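Local coordinates for putative uncharacterized protein (Sulfolobus turreted icosahedral virus, PDB 4IL7), which probably forms part of the viral capsid as a penton protein, of which this chain is the C-terminal, partial jelly-roll domain, at residues M145-T148 and S149-I153. The protein carries 1 engineered substitution. Sequence-based numbering, arbitrary orientation. Where two conformers were deposited one is given.
Sequences MTLT and SSSAI. Engineered in segment 145-148: Met145 (natural residue Leu).
Leu147 fills the inside of a corner that the chain turns at Thr148 and Ser149, laying its CD1 methyl against strand 150-153. Its CG is anti to the carbonyl carbon (chi1 -49°), and the extended chi2 sends Leu147 CD1 to meet Ser151 CB at 3.8 Å and Ile153 CG1 at 4.0 Å. Two residues back, on the same strand face, the engineered Met145 reaches across with CG trans to the backbone N, then bends at chi3; in one of its two conformers, the Met145 and Ile153 side chains run alongside in opposite senses, Met145 SD lying 4.0 Å from Ile153 CG2. Ser151 OG donates to Ser149 O at 2.9 Å, from 38° above the carbonyl plane, and also hydrogen-bonds Asn105 ND2. On the outer side of the bend a water joins the two hydroxyls, 2.8 Å from Thr148 OG1 and 2.9 Å from Ser149 OG. Strands 141-147 and 150-158 belong to different antiparallel sheets, so the corner carries the chain from one layer of the sandwich to the other, and the inward side chains enter the core between them. There Met145 packs on Ile101 and Ile114, Leu147 on Ile103 and Leu127, and Ile153 on Tyr80.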
ATOM      1  N   MET A 145       6.568   1.162  -3.612  1.00 13.56           N
ATOM      2  CA  MET A 145       5.374   1.395  -4.386  0.50 12.42           C
ATOM      3  C   MET A 145       5.781   2.323  -5.550  1.00 13.46           C
ATOM      4  O   MET A 145       6.579   3.276  -5.376  1.00 14.85           O
ATOM      5  CB  MET A 145       4.213   1.927  -3.469  0.50 10.43           C
ATOM      6  CG  MET A 145       3.122   2.701  -4.373  0.50 12.39           C
ATOM      7  SD  MET A 145       1.941   3.736  -3.468  0.50 12.56           S
ATOM      8  CE  MET A 145       1.387   2.490  -2.244  0.50 12.70           C
ATOM      9  N   THR A 146       5.256   2.063  -6.741  1.00 12.44           N
ATOM     10  CA  THR A 146       5.536   2.877  -7.934  1.00 12.86           C
ATOM     11  C   THR A 146       4.233   3.133  -8.649  1.00 13.01           C
ATOM     12  O   THR A 146       3.588   2.170  -9.061  1.00 15.20           O
ATOM     13  CB  THR A 146       6.575   2.235  -8.829  1.00 15.81           C
ATOM     14  OG1 THR A 146       7.752   1.919  -8.075  1.00 18.83           O
ATOM     15  CG2 THR A 146       6.967   3.070 -10.007  1.00 18.38           C
ATOM     16  N   LEU A 147       3.845   4.384  -8.799  1.00 11.98           N
ATOM     17  CA  LEU A 147       2.649   4.813  -9.494  1.00 12.24           C
ATOM     18  C   LEU A 147       2.993   5.401 -10.827  1.00 13.53           C
ATOM     19  O   LEU A 147       4.078   5.998 -10.979  1.00 14.85           O
ATOM     20  CB  LEU A 147       1.785   5.768  -8.684  1.00 11.49           C
ATOM     21  CG  LEU A 147       1.452   5.379  -7.260  1.00 11.99           C
ATOM     22  CD1 LEU A 147       0.582   6.409  -6.621  1.00 12.45           C
ATOM     23  CD2 LEU A 147       0.804   3.998  -7.162  1.00 14.70           C
ATOM     24  N   THR A 148       2.023   5.308 -11.752  1.00 14.32           N
ATOM     25  CA  THR A 148       2.252   5.853 -13.099  1.00 15.75           C
ATOM     26  C   THR A 148       1.887   7.319 -13.232  1.00 17.84           C
ATOM     27  O   THR A 148       2.223   7.956 -14.237  1.00 20.41           O
ATOM     28  CB  THR A 148       1.532   4.996 -14.153  1.00 18.58           C
ATOM     29  OG1 THR A 148       0.126   4.955 -13.849  1.00 20.63           O
ATOM     30  CG2 THR A 148       2.126   3.601 -14.176  1.00 20.00           C
ATOM     31  N   SER A 149       1.137   7.876 -12.277  1.00 17.19           N
ATOM     32  CA  SER A 149       0.843   9.295 -12.272  1.00 18.44           C
ATOM     33  C   SER A 149       0.612   9.746 -10.834  1.00 16.04           C
ATOM     34  O   SER A 149       0.252   8.968  -9.941  1.00 14.98           O
ATOM     35  CB  SER A 149      -0.280   9.654 -13.183  1.00 25.40           C
ATOM     36  OG  SER A 149      -1.438   9.179 -12.742  1.00 27.90           O
ATOM     37  N   SER A 150       0.929  10.998 -10.576  0.50 14.85           N
ATOM     38  CA  SER A 150       0.894  11.509  -9.229  0.50 13.97           C
ATOM     39  C   SER A 150      -0.494  11.419  -8.642  0.50 13.86           C
ATOM     40  O   SER A 150      -1.513  11.787  -9.229  0.50 15.60           O
ATOM     41  CB  SER A 150       1.337  12.939  -9.238  0.50 14.53           C
ATOM     42  OG  SER A 150       1.501  13.500  -7.942  0.50 16.60           O
ATOM     43  N   SER A 151      -0.487  10.971  -7.436  1.00 13.18           N
ATOM     44  CA  SER A 151      -1.696  10.656  -6.696  1.00 12.01           C
ATOM     45  C   SER A 151      -1.597  10.991  -5.246  1.00 12.92           C
ATOM     46  O   SER A 151      -0.505  11.085  -4.686  1.00 14.31           O
ATOM     47  CB  SER A 151      -1.997   9.173  -6.822  1.00 13.36           C
ATOM     48  OG  SER A 151      -2.058   8.743  -8.189  1.00 14.92           O
ATOM     49  N   ALA A 152      -2.725  11.037  -4.573  1.00 13.49           N
ATOM     50  CA  ALA A 152      -2.771  11.000  -3.118  1.00 13.34           C
ATOM     51  C   ALA A 152      -2.678   9.544  -2.688  1.00 12.54           C
ATOM     52  O   ALA A 152      -3.398   8.697  -3.267  1.00 14.98           O
ATOM     53  CB  ALA A 152      -4.051  11.659  -2.615  1.00 14.21           C
ATOM     54  N   ILE A 153      -1.896   9.261  -1.677  1.00 12.32           N
ATOM     55  CA  ILE A 153      -1.620   7.913  -1.236  1.00 11.94           C
ATOM     56  C   ILE A 153      -1.966   7.798   0.224  1.00 11.63           C
ATOM     57  O   ILE A 153      -1.368   8.480   1.070  1.00 13.50           O
ATOM     58  CB  ILE A 153      -0.130   7.606  -1.456  1.00 13.16           C
ATOM     59  CG1 ILE A 153       0.311   7.757  -2.902  1.00 12.88           C
ATOM     60  CG2 ILE A 153       0.230   6.223  -0.911  1.00 13.70           C
ATOM     61  CD1 ILE A 153       1.820   7.921  -3.083  1.00 14.95           C
TER
HETATM   62  O   HOH W   1      -1.547   6.991 -14.704  1.00 32.97           O